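PDB 3LYB: putative endoribonuclease, which probably acts as an endoribonuclease of the YjgF-like L-PSP family, cleaving RNA, although its natural substrate is not established. Local coordinates for residues Asn41-Gln44 with Val50-Leu53; Gly55-Gly58 with Thr62-Lys65; Gly67-Gln72 with Phe107-Arg112; Val76-Arg81 with Lys115-Asp120. One frame throughout, in Å; residues are numbered along the deposited sequence.

Interaction 1: residues Asn41-Gln44 with Val50-Leu53. With CA (calcium ion), chain F.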
loop_
_atom_site.group_PDB
_atom_site.type_symbol
_atom_site.label_atom_id
_atom_site.label_comp_id
_atom_site.label_asym_id
_atom_site.label_seq_id
_atom_site.Cartn_x
_atom_site.Cartn_y
_atom_site.Cartn_z
ATOM N N ASN B 41 12.473 -2.662 -25.627
ATOM C CA ASN B 41 11.985 -1.596 -24.733
ATOM C C ASN B 41 11.348 -0.366 -25.384
ATOM O O ASN B 41 10.869 0.531 -24.697
ATOM C CB ASN B 41 13.032 -1.205 -23.671
ATOM C CG ASN B 41 14.354 -0.714 -24.271
ATOM O OD1 ASN B 41 14.889 -1.269 -25.249
ATOM N ND2 ASN B 41 14.911 0.319 -23.651
ATOM N N GLY B 42 11.311 -0.341 -26.705
ATOM C CA GLY B 42 10.711 0.776 -27.409
ATOM C C GLY B 42 10.987 0.677 -28.887
ATOM O O GLY B 42 11.550 -0.325 -29.343
ATOM N N PHE B 43 10.586 1.720 -29.616
ATOM C CA PHE B 43 10.704 1.785 -31.086
ATOM C C PHE B 43 12.094 1.507 -31.664
ATOM O O PHE B 43 12.227 0.851 -32.710
ATOM C CB PHE B 43 10.216 3.128 -31.608
ATOM C CG PHE B 43 8.740 3.267 -31.592
ATOM C CD1 PHE B 43 7.929 2.255 -32.104
ATOM C CD2 PHE B 43 8.144 4.411 -31.076
ATOM C CE1 PHE B 43 6.542 2.385 -32.110
ATOM C CE2 PHE B 43 6.754 4.542 -31.071
ATOM C CZ PHE B 43 5.952 3.520 -31.590
ATOM N N GLN B 44 13.113 2.013 -30.978
ATOM C CA GLN B 44 14.496 1.820 -31.384
ATOM C C GLN B 44 14.879 0.350 -31.559
ATOM O O GLN B 44 15.856 0.040 -32.234
ATOM C CB GLN B 44 15.447 2.545 -30.423
ATOM C CG GLN B 44 15.204 4.087 -30.321
ATOM C CD GLN B 44 15.458 4.841 -31.647
ATOM O OE1 GLN B 44 16.455 4.587 -32.340
ATOM N NE2 GLN B 44 14.564 5.776 -31.992
ATOM N N VAL B 50 8.653 -0.285 -39.622
ATOM C CA VAL B 50 7.692 -0.934 -38.718
ATOM C C VAL B 50 7.218 0.053 -37.638
ATOM O O VAL B 50 6.102 -0.031 -37.159
ATOM C CB VAL B 50 8.221 -2.232 -38.080
ATOM C CG1 VAL B 50 7.279 -2.685 -36.969
ATOM C CG2 VAL B 50 8.392 -3.360 -39.140
ATOM N N ARG B 51 8.043 1.034 -37.312
ATOM C CA ARG B 51 7.638 2.028 -36.350
ATOM C C ARG B 51 6.379 2.767 -36.758
ATOM O O ARG B 51 5.397 2.791 -35.984
ATOM C CB ARG B 51 8.768 3.009 -36.075
ATOM C CG ARG B 51 9.985 2.338 -35.560
ATOM C CD ARG B 51 11.137 3.290 -35.524
ATOM N NE ARG B 51 12.389 2.540 -35.497
ATOM C CZ ARG B 51 13.573 3.070 -35.242
ATOM N NH1 ARG B 51 13.683 4.371 -34.958
ATOM N NH2 ARG B 51 14.636 2.285 -35.249
ATOM N N GLU B 52 6.388 3.379 -37.950
ATOM C CA GLU B 52 5.195 4.179 -38.344
ATOM C C GLU B 52 4.065 3.217 -38.693
ATOM O O GLU B 52 2.908 3.568 -38.615
ATOM C CB GLU B 52 5.488 5.355 -39.340
ATOM C CG GLU B 52 4.291 6.367 -39.728
ATOM C CD GLU B 52 3.674 7.252 -38.587
ATOM O OE1 GLU B 52 4.154 8.399 -38.343
ATOM O OE2 GLU B 52 2.644 6.829 -37.985
ATOM N N LEU B 53 4.411 1.964 -38.931
ATOM C CA LEU B 53 3.401 0.912 -39.065
ATOM C C LEU B 53 2.744 0.492 -37.733
ATOM O O LEU B 53 1.641 -0.077 -37.733
ATOM C CB LEU B 53 4.004 -0.320 -39.752
ATOM C CG LEU B 53 3.089 -1.497 -40.071
ATOM C CD1 LEU B 53 2.027 -1.093 -41.070
ATOM C CD2 LEU B 53 3.916 -2.622 -40.606
HETATM CA CA CA F . 17.064 -1.767 -26.252
#
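The side chain of R51 runs alongside F43 and ends beside Q44, touching both without forming a hydrogen bond to either. From the helix it reaches out extended from CG to NE, which lays its CB and CG against the phenyl group: R51 CG lies 4.0 Å from F43 CD1, at an oblique position relative to the ring. The ring and guanidinium planes are only 15° apart, but the two groups do not stack. Instead, one face of the guanidinium carries the backbone that follows the ring, with F43 C and Q44 CA above it near the rim. R51 NE is 3.3 Å from F43 O, yet the angle is poor; its hydrogen bond goes to V46 O. At the far end Q44 turns its amide steeply against the guanidinium, 74° between planes, after a bend at chi2 (-64°). Q44 NE2 and R51 NH1 approach to 3.4 Å as two donors, so this is mere proximity.

Upstream, N41 OD1 binds a calcium ion together with D45 OD1. The contact folds the loop after strand 23-26 back against helix 48-54, while the buried ring of F43 inserts toward D63, Q66 and L70 of helix 60-85.

Interaction 2: residues Gly55-Gly58 with Thr62-Lys65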
loop_
_atom_site.group_PDB
_atom_site.type_symbol
_atom_site.label_atom_id
_atom_site.label_comp_id
_atom_site.label_asym_id
_atom_site.label_seq_id
_atom_site.Cartn_x
_atom_site.Cartn_y
_atom_site.Cartn_z
ATOM N N GLY B 55 2.273 2.893 -35.556
ATOM C CA GLY B 55 1.563 4.123 -35.245
ATOM C C GLY B 55 2.425 5.146 -34.529
ATOM O O GLY B 55 1.900 6.033 -33.851
ATOM N N ALA B 56 3.746 5.035 -34.667
ATOM C CA ALA B 56 4.637 6.065 -34.139
ATOM C C ALA B 56 4.257 7.442 -34.700
ATOM O O ALA B 56 3.851 7.560 -35.857
ATOM C CB ALA B 56 6.071 5.728 -34.457
ATOM N N THR B 57 4.362 8.486 -33.883
ATOM C CA THR B 57 3.904 9.814 -34.309
ATOM C C THR B 57 5.069 10.761 -34.549
ATOM O O THR B 57 4.903 11.801 -35.177
ATOM C CB THR B 57 2.975 10.458 -33.270
ATOM O OG1 THR B 57 3.684 10.578 -32.032
ATOM C CG2 THR B 57 1.712 9.630 -33.072
ATOM N N GLY B 58 6.239 10.414 -34.023
ATOM C CA GLY B 58 7.402 11.276 -34.138
ATOM C C GLY B 58 7.554 12.177 -32.942
ATOM O O GLY B 58 8.630 12.741 -32.736
ATOM N N THR B 62 4.891 11.069 -26.692
ATOM C CA THR B 62 3.909 10.077 -27.101
ATOM C C THR B 62 4.623 8.762 -27.411
ATOM O O THR B 62 4.182 7.680 -26.981
ATOM C CB THR B 62 3.096 10.543 -28.327
ATOM O OG1 THR B 62 2.395 11.757 -28.014
ATOM C CG2 THR B 62 2.068 9.482 -28.722
ATOM N N ASP B 63 5.739 8.875 -28.134
ATOM C CA ASP B 63 6.461 7.698 -28.584
ATOM C C ASP B 63 7.098 6.979 -27.405
ATOM O O ASP B 63 7.157 5.754 -27.387
ATOM C CB ASP B 63 7.469 8.021 -29.705
ATOM C CG ASP B 63 6.802 8.124 -31.109
ATOM O OD1 ASP B 63 5.577 7.854 -31.250
ATOM O OD2 ASP B 63 7.515 8.477 -32.089
ATOM N N ALA B 64 7.536 7.733 -26.404
ATOM C CA ALA B 64 8.054 7.124 -25.177
ATOM C C ALA B 64 6.988 6.313 -24.449
ATOM O O ALA B 64 7.274 5.233 -23.962
ATOM C CB ALA B 64 8.629 8.177 -24.256
ATOM N N LYS B 65 5.764 6.835 -24.390
ATOM C CA LYS B 65 4.646 6.144 -23.753
ATOM C C LYS B 65 4.097 4.936 -24.533
ATOM O O LYS B 65 3.825 3.901 -23.918
ATOM C CB LYS B 65 3.509 7.121 -23.453
ATOM C CG LYS B 65 3.826 8.143 -22.384
ATOM C CD LYS B 65 4.248 7.450 -21.123
ATOM C CE LYS B 65 4.314 8.395 -19.971
ATOM N NZ LYS B 65 4.917 7.718 -18.780
#
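D63 reaches from helix 60-85 to the backbone of the loop before it, and its carboxylate takes one backbone N-H on each oxygen. D63 CG lies beside its own backbone N (chi1 -81°), which carries the carboxylate to the loop amides. The bond from T57 N to D63 OD1 is 3.0 Å long and almost straight, at 172°, and it uses the syn lone pair of that oxygen. G58 N also donates over 3.0 Å, to D63 OD2, but less directly: the donor stands above the carboxylate plane, 37° out of it. With both oxygens engaged, rotation of the carboxylate about CB-CG is restrained, and two successive loop amides are satisfied by a single side chain. A56 completes this close-fitting part, its CB resting 3.9 Å from D63 OD1.

The fit slackens toward T57 and T62. T57 OG1 makes a weak hydrogen bond to D63 OD1 at 3.4 Å and has another partner in E59 N. The T62 side chain crosses that of T57 at about a right angle, with T62 CB 3.8 Å from T57 OG1, while T62 OG1 bonds to E59. G58 itself is exposed, although its N is held by D63.

G55, with positive phi, is the C-prime residue of a Schellman motif ending helix 48-54. The contact ties the turn between that helix and helix 60-85 to the latter's first turns, with Q66 NE2 bonding to both G55 O and D63 OD1. Beyond, K115 and F107 of the second subunit pack on T57 and T62.

Interaction 3: residues Gly67-Gln72 with Phe107-Arg112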
loop_
_atom_site.group_PDB
_atom_site.type_symbol
_atom_site.label_atom_id
_atom_site.label_comp_id
_atom_site.label_asym_id
_atom_site.label_seq_id
_atom_site.Cartn_x
_atom_site.Cartn_y
_atom_site.Cartn_z
ATOM N N GLY B 67 5.668 3.453 -27.333
ATOM C CA GLY B 67 6.767 2.664 -27.884
ATOM C C GLY B 67 6.933 1.283 -27.301
ATOM O O GLY B 67 7.060 0.307 -28.054
ATOM N N PRO B 68 6.946 1.168 -25.959
ATOM C CA PRO B 68 7.335 -0.149 -25.425
ATOM C C PRO B 68 6.316 -1.276 -25.657
ATOM O O PRO B 68 6.702 -2.398 -26.045
ATOM C CB PRO B 68 7.569 0.136 -23.941
ATOM C CG PRO B 68 7.946 1.619 -23.927
ATOM C CD PRO B 68 7.006 2.215 -24.922
ATOM N N ILE B 69 5.033 -0.989 -25.455
ATOM C CA ILE B 69 4.005 -1.997 -25.686
ATOM C C ILE B 69 3.889 -2.359 -27.184
ATOM O O ILE B 69 3.706 -3.541 -27.524
ATOM C CB ILE B 69 2.649 -1.590 -25.060
ATOM C CG1 ILE B 69 1.585 -2.671 -25.231
ATOM C CG2 ILE B 69 2.152 -0.323 -25.657
ATOM C CD1 ILE B 69 2.023 -4.081 -24.856
ATOM N N LEU B 70 4.004 -1.353 -28.063
ATOM C CA LEU B 70 3.894 -1.567 -29.508
ATOM C C LEU B 70 5.063 -2.418 -29.964
ATOM O O LEU B 70 4.885 -3.467 -30.577
ATOM C CB LEU B 70 3.842 -0.229 -30.260
ATOM C CG LEU B 70 2.558 0.614 -30.110
ATOM C CD1 LEU B 70 2.723 2.013 -30.723
ATOM C CD2 LEU B 70 1.323 -0.094 -30.677
ATOM N N ALA B 71 6.260 -1.993 -29.590
ATOM C CA ALA B 71 7.466 -2.716 -29.945
ATOM C C ALA B 71 7.463 -4.142 -29.432
ATOM O O ALA B 71 7.791 -5.053 -30.172
ATOM C CB ALA B 71 8.690 -1.976 -29.444
ATOM N N GLN B 72 7.096 -4.346 -28.170
ATOM C CA GLN B 72 7.077 -5.696 -27.598
ATOM C C GLN B 72 6.006 -6.568 -28.263
ATOM O O GLN B 72 6.236 -7.754 -28.547
ATOM C CB GLN B 72 6.868 -5.649 -26.082
ATOM C CG GLN B 72 8.081 -5.135 -25.255
ATOM C CD GLN B 72 7.859 -5.256 -23.749
ATOM O OE1 GLN B 72 6.881 -5.843 -23.307
ATOM N NE2 GLN B 72 8.750 -4.695 -22.972
ATOM N N PHE B 107 -4.154 -2.960 -23.877
ATOM C CA PHE B 107 -4.845 -3.763 -24.865
ATOM C C PHE B 107 -5.082 -3.123 -26.240
ATOM O O PHE B 107 -4.805 -3.754 -27.260
ATOM C CB PHE B 107 -6.167 -4.319 -24.346
ATOM C CG PHE B 107 -6.787 -5.244 -25.305
ATOM C CD1 PHE B 107 -6.254 -6.505 -25.486
ATOM C CD2 PHE B 107 -7.833 -4.821 -26.110
ATOM C CE1 PHE B 107 -6.796 -7.371 -26.434
ATOM C CE2 PHE B 107 -8.370 -5.676 -27.074
ATOM C CZ PHE B 107 -7.850 -6.959 -27.229
ATOM N N PRO B 108 -5.617 -1.886 -26.276
ATOM C CA PRO B 108 -5.767 -1.179 -27.550
ATOM C C PRO B 108 -4.486 -1.140 -28.390
ATOM O O PRO B 108 -4.558 -1.220 -29.611
ATOM C CB PRO B 108 -6.142 0.237 -27.108
ATOM C CG PRO B 108 -6.884 0.024 -25.816
ATOM C CD PRO B 108 -6.207 -1.126 -25.154
ATOM N N TYR B 109 -3.332 -1.012 -27.755
ATOM C CA TYR B 109 -2.064 -1.023 -28.486
ATOM C C TYR B 109 -1.794 -2.391 -29.087
ATOM O O TYR B 109 -1.436 -2.507 -30.263
ATOM C CB TYR B 109 -0.894 -0.645 -27.583
ATOM C CG TYR B 109 -0.943 0.761 -27.089
ATOM C CD1 TYR B 109 -1.324 1.044 -25.779
ATOM C CD2 TYR B 109 -0.615 1.813 -27.921
ATOM C CE1 TYR B 109 -1.360 2.352 -25.302
ATOM C CE2 TYR B 109 -0.650 3.128 -27.457
ATOM C CZ TYR B 109 -1.019 3.389 -26.147
ATOM O OH TYR B 109 -1.046 4.681 -25.696
ATOM N N TYR B 110 -1.950 -3.423 -28.279
ATOM C CA TYR B 110 -1.704 -4.766 -28.748
ATOM C C TYR B 110 -2.655 -5.142 -29.913
ATOM O O TYR B 110 -2.244 -5.718 -30.928
ATOM C CB TYR B 110 -1.862 -5.750 -27.579
ATOM C CG TYR B 110 -1.825 -7.164 -28.041
ATOM C CD1 TYR B 110 -0.602 -7.800 -28.287
ATOM C CD2 TYR B 110 -3.012 -7.859 -28.285
ATOM C CE1 TYR B 110 -0.553 -9.107 -28.751
ATOM C CE2 TYR B 110 -2.981 -9.169 -28.737
ATOM C CZ TYR B 110 -1.754 -9.775 -28.975
ATOM O OH TYR B 110 -1.733 -11.055 -29.409
ATOM N N SER B 111 -3.930 -4.811 -29.725
ATOM C CA SER B 111 -4.978 -5.029 -30.702
ATOM C C SER B 111 -4.672 -4.350 -32.044
ATOM O O SER B 111 -4.919 -4.928 -33.078
ATOM C CB SER B 111 -6.315 -4.541 -30.137
ATOM O OG SER B 111 -7.337 -4.643 -31.105
ATOM N N ARG B 112 -4.137 -3.130 -32.021
ATOM C CA ARG B 112 -3.712 -2.471 -33.256
ATOM C C ARG B 112 -2.733 -3.408 -33.968
ATOM O O ARG B 112 -2.948 -3.784 -35.126
ATOM C CB ARG B 112 -3.082 -1.090 -32.970
ATOM C CG ARG B 112 -2.230 -0.503 -34.118
ATOM C CD ARG B 112 -1.499 0.810 -33.726
ATOM N NE ARG B 112 -2.422 1.862 -33.281
ATOM C CZ ARG B 112 -2.089 2.946 -32.576
ATOM N NH1 ARG B 112 -0.840 3.186 -32.215
ATOM N NH2 ARG B 112 -3.025 3.811 -32.238
#
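Two torsions set up this meeting of I69 and L70 with Y109. I69 turns CG1 anti to its backbone nitrogen (chi1 -177°), which puts the CG2 branch in front of Y109, and Y109 CG sits beside its own nitrogen (chi1 -66°), which brings the root of the ring to meet it. The fold is the YjgF-like one, a mixed sheet with helices packed on it, and here its helices 60-85 and 107-115 lie side by side. The two short segments run in roughly the same direction, their axes 8.9 Å apart at closest and crossing at -37°.

I69 and Y109 cross at about a right angle. The methyl I69 CG2 touches Y109 CG at 3.6 Å, in an oblique position that counts neither as face nor as edge. L70, the next residue, meets the ring differently: L70 CD2 lies at its edge, near the plane, and packs 3.8 Å from Y109 CB. Between them the two aliphatic side chains hold the base of the tyrosine, and no hydrogen bond crosses the contact.

I69 also leans on I141 of strand 141-148, while the second subunit packs its P108 against Y109. R112 bends at chi3 to send its guanidinium back toward L70, and R112 NH1 hydrogen-bonds to L54 O at the end of helix 48-54. That same nitrogen is also touched by a methyl at the guanidinium edge: L70 CD1 lies 4.0 Å from R112 NH1.

Interaction 4: residues Val76-Arg81 with Lys115-Asp120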
loop_
_atom_site.group_PDB
_atom_site.type_symbol
_atom_site.label_atom_id
_atom_site.label_comp_id
_atom_site.label_asym_id
_atom_site.label_seq_id
_atom_site.Cartn_x
_atom_site.Cartn_y
_atom_site.Cartn_z
ATOM N N VAL B 76 6.844 -9.910 -30.512
ATOM C CA VAL B 76 6.359 -11.206 -30.094
ATOM C C VAL B 76 5.572 -11.845 -31.216
ATOM O O VAL B 76 5.744 -13.031 -31.511
ATOM C CB VAL B 76 5.468 -11.103 -28.826
ATOM C CG1 VAL B 76 4.518 -12.310 -28.704
ATOM C CG2 VAL B 76 6.326 -10.990 -27.616
ATOM N N LEU B 77 4.682 -11.050 -31.806
ATOM C CA LEU B 77 3.844 -11.517 -32.896
ATOM C C LEU B 77 4.658 -11.969 -34.105
ATOM O O LEU B 77 4.403 -13.039 -34.660
ATOM C CB LEU B 77 2.820 -10.462 -33.263
ATOM C CG LEU B 77 1.683 -10.353 -32.243
ATOM C CD1 LEU B 77 0.757 -9.205 -32.580
ATOM C CD2 LEU B 77 0.884 -11.654 -32.137
ATOM N N GLU B 78 5.667 -11.179 -34.468
ATOM C CA GLU B 78 6.596 -11.538 -35.537
ATOM C C GLU B 78 7.410 -12.792 -35.216
ATOM O O GLU B 78 7.699 -13.581 -36.114
ATOM C CB GLU B 78 7.502 -10.349 -35.892
ATOM C CG GLU B 78 8.606 -10.629 -36.937
ATOM C CD GLU B 78 8.088 -10.843 -38.381
ATOM O OE1 GLU B 78 6.890 -10.577 -38.655
ATOM O OE2 GLU B 78 8.908 -11.269 -39.237
ATOM N N SER B 79 7.774 -12.984 -33.952
ATOM C CA SER B 79 8.436 -14.225 -33.534
ATOM C C SER B 79 7.549 -15.413 -33.840
ATOM O O SER B 79 8.005 -16.418 -34.374
ATOM C CB SER B 79 8.737 -14.215 -32.036
ATOM O OG SER B 79 9.733 -13.260 -31.729
ATOM N N ILE B 80 6.272 -15.283 -33.496
ATOM C CA ILE B 80 5.312 -16.336 -33.732
ATOM C C ILE B 80 5.325 -16.618 -35.209
ATOM O O ILE B 80 5.574 -17.745 -35.599
ATOM C CB ILE B 80 3.903 -15.999 -33.177
ATOM C CG1 ILE B 80 3.905 -16.172 -31.654
ATOM C CG2 ILE B 80 2.842 -16.911 -33.768
ATOM C CD1 ILE B 80 2.747 -15.487 -30.942
ATOM N N ARG B 81 5.139 -15.590 -36.024
ATOM C CA ARG B 81 5.204 -15.760 -37.472
ATOM C C ARG B 81 6.449 -16.521 -37.899
ATOM O O ARG B 81 6.335 -17.579 -38.506
ATOM C CB ARG B 81 5.112 -14.430 -38.206
ATOM C CG ARG B 81 4.614 -14.562 -39.635
ATOM C CD ARG B 81 4.499 -13.194 -40.354
ATOM N NE ARG B 81 5.780 -12.509 -40.565
ATOM C CZ ARG B 81 6.848 -13.040 -41.168
ATOM N NH1 ARG B 81 6.838 -14.300 -41.599
ATOM N NH2 ARG B 81 7.950 -12.330 -41.321
ATOM N N LYS B 115 -4.065 -6.868 -35.473
ATOM C CA LYS B 115 -4.702 -6.649 -36.770
ATOM C C LYS B 115 -3.720 -6.749 -37.963
ATOM O O LYS B 115 -4.055 -7.330 -39.006
ATOM C CB LYS B 115 -5.394 -5.296 -36.800
ATOM C CG LYS B 115 -6.746 -5.283 -36.164
ATOM C CD LYS B 115 -7.304 -3.847 -36.191
ATOM C CE LYS B 115 -8.554 -3.701 -35.323
ATOM N NZ LYS B 115 -8.759 -2.297 -34.871
ATOM N N LEU B 116 -2.520 -6.190 -37.803
ATOM C CA LEU B 116 -1.495 -6.275 -38.842
ATOM C C LEU B 116 -1.074 -7.703 -39.203
ATOM O O LEU B 116 -0.437 -7.900 -40.224
ATOM C CB LEU B 116 -0.238 -5.466 -38.466
ATOM C CG LEU B 116 -0.334 -4.031 -37.928
ATOM C CD1 LEU B 116 1.044 -3.526 -37.518
ATOM C CD2 LEU B 116 -1.006 -3.060 -38.889
ATOM N N PHE B 117 -1.401 -8.682 -38.370
ATOM C CA PHE B 117 -0.961 -10.057 -38.609
ATOM C C PHE B 117 -2.124 -10.952 -39.001
ATOM O O PHE B 117 -1.923 -12.034 -39.558
ATOM C CB PHE B 117 -0.296 -10.652 -37.364
ATOM C CG PHE B 117 1.061 -10.115 -37.093
ATOM C CD1 PHE B 117 1.223 -8.878 -36.485
ATOM C CD2 PHE B 117 2.182 -10.850 -37.435
ATOM C CE1 PHE B 117 2.485 -8.378 -36.248
ATOM C CE2 PHE B 117 3.445 -10.374 -37.195
ATOM C CZ PHE B 117 3.607 -9.136 -36.593
ATOM N N TYR B 118 -3.327 -10.508 -38.660
ATOM C CA TYR B 118 -4.547 -11.177 -39.027
ATOM C C TYR B 118 -5.441 -10.128 -39.665
ATOM O O TYR B 118 -6.378 -9.615 -39.008
ATOM C CB TYR B 118 -5.231 -11.742 -37.795
ATOM C CG TYR B 118 -4.458 -12.824 -37.100
ATOM C CD1 TYR B 118 -4.497 -14.142 -37.564
ATOM C CD2 TYR B 118 -3.697 -12.539 -35.972
ATOM C CE1 TYR B 118 -3.800 -15.143 -36.927
ATOM C CE2 TYR B 118 -2.987 -13.540 -35.325
ATOM C CZ TYR B 118 -3.046 -14.837 -35.808
ATOM O OH TYR B 118 -2.350 -15.829 -35.172
ATOM N N PRO B 119 -5.149 -9.781 -40.941
ATOM C CA PRO B 119 -5.953 -8.772 -41.627
ATOM C C PRO B 119 -7.309 -9.383 -41.983
ATOM O O PRO B 119 -8.354 -8.725 -41.813
ATOM C CB PRO B 119 -5.128 -8.449 -42.872
ATOM C CG PRO B 119 -4.339 -9.723 -43.167
ATOM C CD PRO B 119 -4.212 -10.477 -41.854
ATOM N N ASP B 120 -7.281 -10.646 -42.424
ATOM C CA ASP B 120 -8.497 -11.400 -42.698
ATOM C C ASP B 120 -9.193 -11.830 -41.393
ATOM O O ASP B 120 -9.617 -10.952 -40.625
ATOM C CB ASP B 120 -8.224 -12.558 -43.680
ATOM C CG ASP B 120 -8.084 -12.072 -45.144
ATOM O OD1 ASP B 120 -8.469 -10.912 -45.457
ATOM O OD2 ASP B 120 -7.595 -12.858 -45.986
#
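This is a CH-pi and apolar contact in which F117, between helix 107-115 and strand 124-129, lays its ring against L77 and E78 on helix 60-85. It joins the approach to strand 124-129 to the long helix. F117 carries CG anti to its carbonyl carbon (chi1 -73°), which brings the ring to the helix. L77 CB then stands over one face, 3.7 Å from the ring centroid and 15° off the normal, a little offset from the centre toward the rim. L77 CD1 extends the contact, 3.9 Å from F117 CD1.

The outer end of the ring is laid against the helix backbone. F117 CZ comes within 3.6 Å of E78 N, in an oblique position. The E78 side chain, bent at chi2, crosses the phenyl group at about a right angle, with its carboxylate plane 52° from that of the ring, and E78 OE1 is 3.7 Å from F117 CE2.

E78 and R81 are themselves paired along the helix by a salt bridge. R81 NE donates to E78 OE1 over 2.9 Å from above the carboxylate plane, while E78 OE2 pairs with R81 NH2 and also with R82 NE. L77, for its part, also packs on Y110 and V113 of helix 107-115.

Since no hydrogen bond crosses the contact, attachment of the loop here rests on the F117 ring. The charge of E78 is probably balanced by the two arginines of its own helix, which is consistent with its lying beside the phenyl ring although no hydrogen bond to the 115-120 segment forms.

Overall arrangement
Helix 60-85 is the common thread: interactions 2, 3 and 4 use successive parts of it, and F43 of interaction 1 packs against it. Interaction 1 closes before interaction 2 opens, and both precede interactions 3 and 4, whose segments alternate along the chain. The centres of interactions 1 and 2 are 8 Å apart and linked through the end of helix 48-54; those of 3 and 4 are 12 Å apart, touching where Y110 meets L77. Interactions 2 and 4, whose centres are about 21 Å apart, do not touch. Together they secure helix 48-54, the neighbouring loops and helix 107-115 to one helix. Interactions 2 and 3 both touch the second subunit, as does K115 of interaction 4.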